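PDB 4E72: uncharacterized protein from Pseudomonas aeruginosa, which is of unknown function but belongs to the DUF3298 family and is probably exported to the cell envelope as a lipoprotein. Local coordinates for residues Arg73-Leu76 with Gly82-Ser85; Leu36-Pro39 with Leu44-Ile47; Lys154-Ala159 with Pro204-Pro209; Lys147-Ala152 with Trp172-Thr177; Gln127-Val130 with Gln134-Leu137. One frame throughout, in Å; residues are numbered along the deposited sequence. Where two conformers were deposited one is given.

Contacts 1, 2 and 5 all reach the six-stranded mixed sheet: the first two each bring a helix against it, through neighbouring strands 84-95 and 30-37, and contact 5 lies at one of its two edge strands, 129-130. Contacts 3 and 4 sit on the other side of the chain's centre from contacts 1 and 2, share helix 142-159, and touch through Leu206 with Phe174. Aromatic packing dominates contacts 1, 3 and 4, all partly buried. Contact 2 adds a carboxylate-to-backbone hydrogen bond and a bridging water to its ring packing, whereas contact 5 is a surface meeting with a long ion pair. Contacts 2 and 5 meet where Ile47 touches Val130.

Contact 1: residues Arg73-Leu76 with Gly82-Ser85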
# COMPACT_ATOMS: atom_id res chain seq x y z
N ARG A 73 16.23 15.67 2.79
CA ARG A 73 17.49 16.41 2.64
C ARG A 73 18.25 15.93 1.39
O ARG A 73 18.66 16.76 0.57
CB ARG A 73 18.33 16.24 3.92
CG ARG A 73 19.78 16.73 3.87
CD ARG A 73 20.38 16.81 5.28
NE ARG A 73 20.47 15.51 5.96
CZ ARG A 73 19.78 15.16 7.05
NH1 ARG A 73 18.89 16.00 7.58
NH2 ARG A 73 19.95 13.97 7.61
N GLN A 74 18.43 14.59 1.24
CA GLN A 74 19.12 14.04 0.07
C GLN A 74 18.38 14.36 -1.26
O GLN A 74 19.01 14.83 -2.20
CB GLN A 74 19.33 12.53 0.22
CG GLN A 74 20.22 11.95 -0.89
CD GLN A 74 20.32 10.45 -0.87
OE1 GLN A 74 20.00 9.78 0.11
NE2 GLN A 74 20.80 9.90 -1.97
N PHE A 75 17.05 14.17 -1.32
CA PHE A 75 16.27 14.44 -2.55
C PHE A 75 16.39 15.90 -2.96
O PHE A 75 16.64 16.18 -4.13
CB PHE A 75 14.78 14.04 -2.39
CG PHE A 75 13.97 14.24 -3.65
CD1 PHE A 75 13.86 13.23 -4.60
CD2 PHE A 75 13.34 15.45 -3.92
CE1 PHE A 75 13.13 13.42 -5.78
CE2 PHE A 75 12.60 15.65 -5.10
CZ PHE A 75 12.50 14.62 -6.01
N LEU A 76 16.20 16.84 -2.01
CA LEU A 76 16.29 18.28 -2.27
C LEU A 76 17.70 18.70 -2.69
O LEU A 76 17.85 19.63 -3.49
CB LEU A 76 15.84 19.10 -1.04
CG LEU A 76 14.33 19.03 -0.65
CD1 LEU A 76 14.06 19.85 0.59
CD2 LEU A 76 13.40 19.50 -1.79
N GLY A 82 11.94 20.96 -11.42
CA GLY A 82 10.60 20.40 -11.60
C GLY A 82 10.33 19.09 -10.90
O GLY A 82 9.21 18.59 -10.95
N TRP A 83 11.37 18.49 -10.28
CA TRP A 83 11.23 17.20 -9.59
C TRP A 83 10.44 17.33 -8.31
O TRP A 83 10.47 18.36 -7.64
CB TRP A 83 12.61 16.60 -9.29
CG TRP A 83 13.37 16.08 -10.48
CD1 TRP A 83 13.22 16.44 -11.79
CD2 TRP A 83 14.47 15.17 -10.44
NE1 TRP A 83 14.13 15.77 -12.57
CE2 TRP A 83 14.93 15.00 -11.77
CE3 TRP A 83 15.10 14.43 -9.40
CZ2 TRP A 83 15.98 14.13 -12.09
CZ3 TRP A 83 16.14 13.57 -9.73
CH2 TRP A 83 16.58 13.44 -11.05
N SER A 84 9.74 16.27 -7.96
CA SER A 84 8.95 16.20 -6.74
C SER A 84 8.84 14.78 -6.26
O SER A 84 8.91 13.82 -7.05
CB SER A 84 7.55 16.79 -6.93
OG SER A 84 6.85 16.11 -7.95
N SER A 85 8.67 14.65 -4.94
CA SER A 85 8.53 13.37 -4.27
C SER A 85 7.46 13.52 -3.18
O SER A 85 7.53 14.45 -2.37
CB SER A 85 9.88 12.91 -3.72
OG SER A 85 9.74 11.77 -2.90
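Phe75 drives its ring from the helix towards the start of the strand, and Ser85 meets one face of it squarely. The CB of Ser85 lies 3.9 Å from the centroid of the Phe75 ring, only 11° off the ring normal, a CH-pi contact over the middle of the face. The hydroxyl of Ser85 does not share in this: with OG turned opposite the backbone N (chi1 172°), the oxygen leads away from the ring and hydrogen-bonds to Tyr71 OH, one helical turn before Phe75. So a single serine gives its methylene to one helix residue and its hydroxyl to another.

The far end of the ring does the rest of the touching. Phe75 CZ is 3.7 Å from the carbonyl carbon of Ser84, so the ring tip rests on backbone, and 3.8 Å from Trp83 CB. Trp83 approaches obliquely and offers chiefly its CB; the two aromatic rings do not stack. The CB of Ser84 points away from the helix, leaving its main chain to line the contact.

This is helix-on-sheet packing. Helix 68-78 lies against the sheet, where Phe75 also covers Val31 of strand 30-37 and Leu107 of strand 98-108, the two neighbours of strand 84-95. Ser85 in turn bonds through its backbone to Leu30 and Asn32, which joins strand 84-95 to its parallel partner.

Contact 2: residues Leu36-Pro39 with Leu44-Ile47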
# COMPACT_ATOMS: atom_id res chain seq x y z
N LEU A 36 2.48 9.12 10.08
CA LEU A 36 1.78 8.87 11.33
C LEU A 36 2.68 8.39 12.46
O LEU A 36 3.62 7.61 12.24
CB LEU A 36 0.72 7.77 11.11
CG LEU A 36 -0.41 7.99 10.12
CD1 LEU A 36 -1.07 6.67 9.82
CD2 LEU A 36 -1.43 8.98 10.66
N LYS A 37 2.29 8.77 13.68
CA LYS A 37 2.86 8.33 14.95
C LYS A 37 1.72 7.77 15.80
O LYS A 37 0.60 8.26 15.71
CB LYS A 37 3.62 9.45 15.67
CG LYS A 37 5.12 9.37 15.44
CD LYS A 37 5.88 10.41 16.24
CE LYS A 37 7.34 10.45 15.87
NZ LYS A 37 8.08 11.47 16.66
N PHE A 38 2.00 6.71 16.56
CA PHE A 38 1.04 6.04 17.42
C PHE A 38 1.52 6.15 18.88
O PHE A 38 2.47 5.46 19.27
CB PHE A 38 0.83 4.57 16.98
CG PHE A 38 0.21 4.37 15.61
CD1 PHE A 38 1.00 4.28 14.47
CD2 PHE A 38 -1.17 4.21 15.47
CE1 PHE A 38 0.43 4.05 13.21
CE2 PHE A 38 -1.74 3.99 14.20
CZ PHE A 38 -0.93 3.91 13.09
N PRO A 39 0.93 7.06 19.69
CA PRO A 39 1.40 7.23 21.08
C PRO A 39 1.30 5.96 21.94
O PRO A 39 2.20 5.72 22.75
CB PRO A 39 0.48 8.33 21.63
CG PRO A 39 -0.03 9.06 20.43
CD PRO A 39 -0.17 8.01 19.37
N LEU A 44 5.12 0.82 16.06
CA LEU A 44 4.60 1.08 14.72
C LEU A 44 5.28 2.27 14.03
O LEU A 44 5.38 2.26 12.80
CB LEU A 44 3.08 1.32 14.76
CG LEU A 44 2.17 0.20 14.26
CD1 LEU A 44 0.71 0.56 14.46
CD2 LEU A 44 2.42 -0.10 12.78
N ASP A 45 5.70 3.29 14.80
CA ASP A 45 6.32 4.51 14.24
C ASP A 45 7.54 4.15 13.30
O ASP A 45 7.48 4.56 12.14
CB ASP A 45 6.73 5.52 15.35
CG ASP A 45 5.63 5.93 16.35
OD1 ASP A 45 4.46 5.51 16.16
OD2 ASP A 45 5.94 6.66 17.31
N PRO A 46 8.59 3.36 13.72
CA PRO A 46 9.70 3.07 12.79
C PRO A 46 9.33 2.09 11.67
O PRO A 46 10.03 2.04 10.65
CB PRO A 46 10.78 2.47 13.69
CG PRO A 46 10.07 1.95 14.86
CD PRO A 46 8.87 2.81 15.07
N ILE A 47 8.26 1.30 11.87
CA ILE A 47 7.74 0.33 10.90
C ILE A 47 7.11 1.10 9.71
O ILE A 47 7.29 0.73 8.54
CB ILE A 47 6.72 -0.61 11.61
CG1 ILE A 47 7.47 -1.69 12.46
CG2 ILE A 47 5.73 -1.23 10.62
CD1 ILE A 47 6.53 -2.55 13.45
O HOH W 1 6.32 7.10 11.53
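The Phe38 ring takes a methyl of Leu44 on one face and a carboxylate oxygen of Asp45 near its edge. Leu44 CD1 sits over the centre of that face, 3.7 Å from the Phe38 centroid and 13° off the normal, a well-centred CH-pi contact. Leu44 CB adds a second touch, 3.6 Å from Phe38 CD1. Around the pair, Ile101 of strand 98-108 contacts both side chains, and Val91 of strand 84-95 packs on Phe38.

The carboxylate of Asp45 is the polar half of the contact. Its CG stands beside the backbone N and opposite the carbonyl carbon (chi1 -53°), which swings the group back from the first turn of helix 44-54 to the end of strand 30-37. There Asp45 OD1 accepts a nearly straight hydrogen bond from Phe38 N at 2.8 Å, on its syn side though somewhat out of the carboxylate plane. Asp45 OD2 lies 3.4 Å from Lys37 CG, the lysine chain running past at about a right angle. A water ties the backbones together as well, donating to Leu36 O at 2.8 Å and to Asp45 O at 2.9 Å.

Lys37 and Asp45 have opposite charges, yet Lys37 NZ stays 5.3 Å from Asp45 OD2, so any attraction is at a distance and not a salt bridge. The carboxylate serves chiefly as a backbone acceptor. Its place near the N-terminal end of the helix would probably favour the charged form, and its bond and the bridging water join the end of strand 30-37 to the start of helix 44-54.

Contact 3: residues Lys154-Ala159 with Pro204-Pro209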
# COMPACT_ATOMS: atom_id res chain seq x y z
N LYS A 154 -11.87 -12.19 -12.15
CA LYS A 154 -13.00 -12.41 -13.07
C LYS A 154 -14.18 -11.52 -12.68
O LYS A 154 -14.77 -10.89 -13.56
CB LYS A 154 -13.39 -13.89 -13.12
CG LYS A 154 -12.26 -14.80 -13.60
CD LYS A 154 -12.47 -15.35 -15.00
CE LYS A 154 -11.62 -16.57 -15.25
NZ LYS A 154 -12.01 -17.72 -14.38
N ALA A 155 -14.45 -11.39 -11.36
CA ALA A 155 -15.50 -10.52 -10.85
C ALA A 155 -15.18 -9.05 -11.17
O ALA A 155 -16.08 -8.33 -11.56
CB ALA A 155 -15.69 -10.71 -9.35
N TRP A 156 -13.90 -8.64 -11.03
CA TRP A 156 -13.41 -7.29 -11.32
C TRP A 156 -13.55 -6.97 -12.82
O TRP A 156 -13.91 -5.85 -13.17
CB TRP A 156 -11.95 -7.12 -10.87
CG TRP A 156 -11.36 -5.78 -11.19
CD1 TRP A 156 -11.46 -4.64 -10.45
CD2 TRP A 156 -10.58 -5.44 -12.35
NE1 TRP A 156 -10.82 -3.60 -11.09
CE2 TRP A 156 -10.29 -4.06 -12.26
CE3 TRP A 156 -10.12 -6.16 -13.46
CZ2 TRP A 156 -9.55 -3.39 -13.24
CZ3 TRP A 156 -9.39 -5.49 -14.44
CH2 TRP A 156 -9.10 -4.13 -14.32
N LEU A 157 -13.24 -7.96 -13.70
CA LEU A 157 -13.40 -7.80 -15.16
C LEU A 157 -14.87 -7.53 -15.52
O LEU A 157 -15.15 -6.62 -16.31
CB LEU A 157 -12.90 -9.05 -15.92
CG LEU A 157 -11.39 -9.29 -15.97
CD1 LEU A 157 -11.09 -10.73 -16.40
CD2 LEU A 157 -10.67 -8.25 -16.87
N LEU A 158 -15.80 -8.36 -14.96
CA LEU A 158 -17.26 -8.28 -15.14
C LEU A 158 -17.78 -6.93 -14.65
O LEU A 158 -18.58 -6.32 -15.35
CB LEU A 158 -17.99 -9.46 -14.43
CG LEU A 158 -19.51 -9.57 -14.67
CD1 LEU A 158 -19.84 -9.79 -16.13
CD2 LEU A 158 -20.12 -10.70 -13.88
N ALA A 159 -17.29 -6.45 -13.49
CA ALA A 159 -17.69 -5.15 -12.93
C ALA A 159 -17.26 -3.99 -13.84
O ALA A 159 -17.93 -2.95 -13.88
CB ALA A 159 -17.08 -4.99 -11.54
N PRO A 204 -5.99 -0.99 -9.47
CA PRO A 204 -7.14 -1.89 -9.30
C PRO A 204 -7.18 -2.60 -7.94
O PRO A 204 -6.14 -3.00 -7.41
CB PRO A 204 -7.00 -2.90 -10.44
CG PRO A 204 -6.13 -2.24 -11.45
CD PRO A 204 -5.21 -1.35 -10.67
N GLU A 205 -8.39 -2.70 -7.39
CA GLU A 205 -8.64 -3.39 -6.12
C GLU A 205 -9.53 -4.58 -6.34
O GLU A 205 -10.68 -4.43 -6.77
CB GLU A 205 -9.27 -2.46 -5.05
CG GLU A 205 -8.26 -1.53 -4.40
CD GLU A 205 -8.76 -0.70 -3.22
OE1 GLU A 205 -9.86 -0.99 -2.70
OE2 GLU A 205 -8.03 0.23 -2.81
N LEU A 206 -8.97 -5.77 -6.06
CA LEU A 206 -9.67 -7.04 -6.13
C LEU A 206 -10.19 -7.36 -4.74
O LEU A 206 -9.48 -7.08 -3.75
CB LEU A 206 -8.73 -8.15 -6.63
CG LEU A 206 -8.81 -8.54 -8.12
CD1 LEU A 206 -8.59 -7.34 -9.04
CD2 LEU A 206 -7.80 -9.61 -8.43
N LYS A 207 -11.40 -7.92 -4.66
CA LYS A 207 -11.98 -8.27 -3.36
C LYS A 207 -12.30 -9.74 -3.30
O LYS A 207 -13.10 -10.24 -4.11
CB LYS A 207 -13.25 -7.43 -3.06
CG LYS A 207 -13.11 -5.93 -3.27
CD LYS A 207 -12.43 -5.22 -2.12
CE LYS A 207 -12.21 -3.76 -2.46
NZ LYS A 207 -11.65 -3.00 -1.32
N ILE A 208 -11.69 -10.45 -2.33
CA ILE A 208 -12.02 -11.85 -2.12
C ILE A 208 -12.91 -11.93 -0.90
O ILE A 208 -12.45 -11.58 0.19
CB ILE A 208 -10.84 -12.85 -2.00
CG1 ILE A 208 -9.81 -12.70 -3.14
CG2 ILE A 208 -11.38 -14.29 -1.90
CD1 ILE A 208 -8.40 -13.14 -2.72
N PRO A 209 -14.16 -12.39 -1.05
CA PRO A 209 -15.03 -12.56 0.14
C PRO A 209 -14.44 -13.57 1.12
O PRO A 209 -13.99 -14.63 0.70
CB PRO A 209 -16.36 -13.06 -0.45
CG PRO A 209 -16.32 -12.68 -1.92
CD PRO A 209 -14.86 -12.84 -2.28
O HOH W 2 -10.79 -1.19 -8.76
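Segment 154-159, the last turns of helix 142-159, comes nearest the strand at Trp156 and Leu206, whose CA atoms are 6.4 Å apart, close enough for one tryptophan to span the three residues Pro204 to Leu206. Its CG points opposite the backbone N (chi1 178°), which lays the indole along them. At the benzene end, Trp156 CZ2 touches Pro204 CB at 3.8 Å. At the other end, Trp156 CD1 is 3.8 Å from Glu205 O, a van der Waals approach to backbone. Leu206 was modelled in two conformers, so the off-centre approach of its CD1 to the five-membered ring of Trp156 is less certain.

A water lies at the ring edge, in its plane. It accepts a bond from Glu205 N at 3.1 Å and a weak one from Trp156 NE1. Glu205 leaves the backbone away from the helix; Glu205 OE1 forms a salt bridge with Lys207 NZ at 3.0 Å, and OE2 pairs with Arg92 and Lys190.

Strand 205-208 is an outer strand of the three-stranded antiparallel sheet, bonded to strand 187-190. Helix 142-159 covers this sheet: Trp156 takes the strand's beginning, and Phe145, Gln148 and Ala152 pack on Ile208 further along.

Contact 4: residues Lys147-Ala152 with Trp172-Thr177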
# COMPACT_ATOMS: atom_id res chain seq x y z
N LYS A 147 -5.83 -18.93 -6.33
CA LYS A 147 -6.94 -19.48 -7.11
C LYS A 147 -8.20 -18.67 -6.85
O LYS A 147 -8.93 -18.40 -7.79
CB LYS A 147 -7.18 -20.97 -6.82
CG LYS A 147 -6.09 -21.88 -7.38
CD LYS A 147 -6.24 -22.20 -8.86
CE LYS A 147 -5.24 -23.26 -9.31
NZ LYS A 147 -5.55 -24.61 -8.74
N GLN A 148 -8.43 -18.23 -5.58
CA GLN A 148 -9.56 -17.38 -5.19
C GLN A 148 -9.37 -15.95 -5.69
O GLN A 148 -10.35 -15.27 -6.00
CB GLN A 148 -9.78 -17.38 -3.66
CG GLN A 148 -10.10 -18.76 -3.07
CD GLN A 148 -11.21 -19.48 -3.81
OE1 GLN A 148 -12.34 -19.00 -3.89
NE2 GLN A 148 -10.89 -20.62 -4.41
N ALA A 149 -8.11 -15.51 -5.77
CA ALA A 149 -7.71 -14.20 -6.30
C ALA A 149 -8.07 -14.12 -7.79
O ALA A 149 -8.54 -13.09 -8.24
CB ALA A 149 -6.22 -13.99 -6.10
N GLU A 150 -7.87 -15.25 -8.53
CA GLU A 150 -8.21 -15.42 -9.95
C GLU A 150 -9.73 -15.21 -10.15
O GLU A 150 -10.14 -14.57 -11.12
CB GLU A 150 -7.81 -16.83 -10.44
CG GLU A 150 -6.34 -17.02 -10.79
CD GLU A 150 -5.79 -18.43 -10.83
OE1 GLU A 150 -6.35 -19.28 -11.57
OE2 GLU A 150 -4.75 -18.68 -10.17
N LEU A 151 -10.54 -15.73 -9.23
CA LEU A 151 -12.00 -15.60 -9.27
C LEU A 151 -12.39 -14.12 -9.04
O LEU A 151 -13.24 -13.59 -9.77
CB LEU A 151 -12.66 -16.54 -8.22
CG LEU A 151 -14.18 -16.46 -8.02
CD1 LEU A 151 -14.97 -16.79 -9.30
CD2 LEU A 151 -14.61 -17.35 -6.86
N ALA A 152 -11.72 -13.45 -8.06
CA ALA A 152 -11.89 -12.02 -7.75
C ALA A 152 -11.47 -11.14 -8.95
O ALA A 152 -12.03 -10.05 -9.14
CB ALA A 152 -11.09 -11.66 -6.51
N TRP A 172 -3.36 -7.95 -20.61
CA TRP A 172 -3.20 -7.85 -19.17
C TRP A 172 -3.65 -9.14 -18.51
O TRP A 172 -4.74 -9.19 -17.94
CB TRP A 172 -3.97 -6.65 -18.62
CG TRP A 172 -3.63 -5.34 -19.28
CD1 TRP A 172 -4.33 -4.71 -20.27
CD2 TRP A 172 -2.50 -4.51 -18.99
NE1 TRP A 172 -3.73 -3.52 -20.60
CE2 TRP A 172 -2.59 -3.37 -19.84
CE3 TRP A 172 -1.40 -4.62 -18.12
CZ2 TRP A 172 -1.63 -2.36 -19.82
CZ3 TRP A 172 -0.46 -3.60 -18.10
CH2 TRP A 172 -0.58 -2.48 -18.93
N PRO A 173 -2.83 -10.22 -18.55
CA PRO A 173 -3.25 -11.44 -17.84
C PRO A 173 -3.24 -11.21 -16.33
O PRO A 173 -2.68 -10.21 -15.85
CB PRO A 173 -2.20 -12.49 -18.27
CG PRO A 173 -1.00 -11.70 -18.62
CD PRO A 173 -1.48 -10.36 -19.13
N PHE A 174 -3.89 -12.10 -15.59
CA PHE A 174 -3.89 -12.03 -14.15
C PHE A 174 -2.44 -12.21 -13.64
O PHE A 174 -1.64 -12.93 -14.24
CB PHE A 174 -4.85 -13.08 -13.56
CG PHE A 174 -4.94 -13.03 -12.05
CD1 PHE A 174 -5.31 -11.85 -11.41
CD2 PHE A 174 -4.57 -14.12 -11.28
CE1 PHE A 174 -5.37 -11.79 -10.01
CE2 PHE A 174 -4.62 -14.05 -9.88
CZ PHE A 174 -5.04 -12.90 -9.26
N GLN A 175 -2.11 -11.49 -12.58
CA GLN A 175 -0.79 -11.45 -11.96
C GLN A 175 -0.95 -11.45 -10.46
O GLN A 175 -1.99 -11.01 -9.97
CB GLN A 175 -0.07 -10.15 -12.41
CG GLN A 175 1.45 -10.23 -12.46
CD GLN A 175 2.11 -8.87 -12.51
OE1 GLN A 175 1.80 -8.01 -13.34
NE2 GLN A 175 3.09 -8.66 -11.64
N ARG A 176 0.07 -11.88 -9.71
CA ARG A 176 0.00 -11.78 -8.25
C ARG A 176 0.31 -10.34 -7.86
O ARG A 176 0.82 -9.57 -8.67
CB ARG A 176 1.01 -12.74 -7.56
CG ARG A 176 0.69 -14.23 -7.64
CD ARG A 176 1.80 -14.99 -6.93
NE ARG A 176 1.64 -16.44 -7.00
CZ ARG A 176 2.28 -17.29 -6.21
NH1 ARG A 176 3.14 -16.85 -5.30
NH2 ARG A 176 2.05 -18.60 -6.32
N THR A 177 0.08 -10.00 -6.60
CA THR A 177 0.42 -8.68 -6.09
C THR A 177 1.04 -8.84 -4.71
O THR A 177 0.59 -9.69 -3.97
CB THR A 177 -0.80 -7.71 -6.09
OG1 THR A 177 -0.36 -6.43 -5.64
CG2 THR A 177 -1.99 -8.21 -5.22
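Phe174 carries the whole contact from the loop side, pressing its ring onto the helix at Ala149 and Glu150. Its CG lies opposite the backbone N (chi1 -178°), so the ring reaches from the extended loop across to the helix surface. The tight part runs along the CD2-CZ side of the ring. Phe174 CZ is 3.5 Å from Ala149 CB, and the small alanine lets the ring come down close to the main chain, with Phe174 CE1 3.9 Å from Ala149 O. Glu150, whose side chain crosses the ring at about a right angle, touches Phe174 CD2 with its CG at 3.4 Å. It adds its own backbone too: the CA of Glu150 stands over one face, displaced toward the rim, 4.1 Å from the Phe174 centroid and 22° off the normal, a CH-pi contact.

Beyond CG the contact loosens. The Glu150 carboxylate, its plane 52° from that of the ring, runs on past it, so the acid group does not join the packing. The loop after Phe174 draws off from the helix as well: the CA atoms of Glu150 and Phe174 are 6.9 Å apart, those of Ala149 and Arg176 8.3 Å. Exposed Arg176 forms a long, weak ion pair with Glu142.

The loop leads from helix 166-171 to strand 179-181 and lies alongside helix 142-159. Phe174 also meets the ring of His153, one helical turn after Ala149, as well as Tyr191 and Leu206 of strand 205-208, while Ala149 packs on Ile208 and Leu189, so helix, loop and three-stranded sheet converge at this ring.

Contact 5: residues Gln127-Val130 with Gln134-Leu137; sequences QHKV and QDML
Lys129 leaves the strand with CG opposite the backbone N (chi1 -170°) and stays extended to its end, while Asp135 turns its carboxylate to the side of its own backbone N (chi1 -60°); the two torsions bring ammonium and carboxylate towards each other. The meeting is loose. Lys129 NZ is 3.9 Å from Asp135 OD1, a long salt bridge, and Lys129 CE approaches Asp135 OD2 at 3.7 Å, so the last methylene lies slightly closer to the carboxylate than the ammonium nitrogen does. The chains cross at a slant, and the ion pair probably adds a modest, solvent-weakened attraction.

Asp135 has a firmer polar partner in Ser132 N, which bonds to OD2 within the short link between the segments. Asp135 OD2 is also 3.7 Å from Val130 O, two acceptors near each other with no bond between them. Val130 turns its CB away from the helix, and its side chain packs on Ile121 and Tyr123 of strand 115-124.

Before Lys129 the chain is bulged: His128, in a left-handed conformation, and Lys129 both face Asp124, a G1 beta bulge at the turn out of strand 115-124. Strand 129-130 runs back antiparallel to that strand as an edge strand of the six-stranded sheet, and a short, weakly bonded helix, 133-136, follows after two residues. Lys218 NZ bonds to Asp135 O, and Met136, a selenomethionine, packs on Asn122 of strand 115-124, next to which the helix lies.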
# COMPACT_ATOMS: atom_id res chain seq x y z
N GLN A 127 -0.42 -9.65 18.67
CA GLN A 127 0.93 -10.21 18.53
C GLN A 127 2.06 -9.15 18.47
O GLN A 127 3.23 -9.53 18.63
CB GLN A 127 1.01 -11.05 17.24
CG GLN A 127 0.24 -12.37 17.27
CD GLN A 127 0.35 -13.06 15.93
OE1 GLN A 127 1.23 -13.91 15.71
NE2 GLN A 127 -0.48 -12.67 14.97
N HIS A 128 1.74 -7.86 18.21
CA HIS A 128 2.69 -6.74 18.03
C HIS A 128 3.60 -7.10 16.85
O HIS A 128 4.83 -7.14 16.96
CB HIS A 128 3.48 -6.41 19.32
CG HIS A 128 2.63 -6.31 20.55
ND1 HIS A 128 1.89 -5.18 20.82
CD2 HIS A 128 2.42 -7.22 21.53
CE1 HIS A 128 1.27 -5.42 21.97
NE2 HIS A 128 1.55 -6.64 22.42
N LYS A 129 2.97 -7.40 15.72
CA LYS A 129 3.61 -7.91 14.52
C LYS A 129 2.96 -7.40 13.23
O LYS A 129 1.74 -7.33 13.15
CB LYS A 129 3.45 -9.45 14.57
CG LYS A 129 4.24 -10.25 13.56
CD LYS A 129 3.93 -11.74 13.71
CE LYS A 129 4.74 -12.61 12.79
NZ LYS A 129 4.88 -13.99 13.33
N VAL A 130 3.79 -7.18 12.21
CA VAL A 130 3.36 -6.92 10.84
C VAL A 130 3.11 -8.30 10.23
O VAL A 130 4.00 -9.15 10.28
CB VAL A 130 4.40 -6.10 10.02
CG1 VAL A 130 4.04 -6.05 8.53
CG2 VAL A 130 4.53 -4.69 10.57
N GLN A 134 2.30 -14.93 4.16
CA GLN A 134 2.63 -16.21 4.78
C GLN A 134 2.01 -16.32 6.19
O GLN A 134 1.40 -17.34 6.51
CB GLN A 134 4.17 -16.41 4.83
CG GLN A 134 4.63 -17.76 5.41
CD GLN A 134 4.31 -18.93 4.49
OE1 GLN A 134 5.02 -19.21 3.52
NE2 GLN A 134 3.21 -19.63 4.78
N ASP A 135 2.11 -15.25 7.00
CA ASP A 135 1.54 -15.20 8.35
C ASP A 135 0.00 -15.20 8.35
O ASP A 135 -0.58 -15.54 9.36
CB ASP A 135 2.02 -13.95 9.10
CG ASP A 135 3.52 -13.85 9.29
OD1 ASP A 135 4.16 -14.90 9.56
OD2 ASP A 135 4.06 -12.71 9.20
N MSE A 136 -0.66 -14.83 7.24
CA MSE A 136 -2.12 -14.79 7.21
C MSE A 136 -2.75 -16.12 6.77
O MSE A 136 -3.96 -16.30 6.95
CB MSE A 136 -2.63 -13.70 6.26
CG MSE A 136 -2.18 -12.28 6.61
SE MSE A 136 -2.59 -11.17 5.05
CE MSE A 136 -1.39 -9.65 5.38
N LEU A 137 -1.96 -17.02 6.19
CA LEU A 137 -2.51 -18.24 5.60
C LEU A 137 -2.29 -19.50 6.38
O LEU A 137 -1.35 -19.62 7.16
CB LEU A 137 -1.93 -18.45 4.18
CG LEU A 137 -2.20 -17.33 3.15
CD1 LEU A 137 -1.47 -17.59 1.90
CD2 LEU A 137 -3.69 -17.16 2.86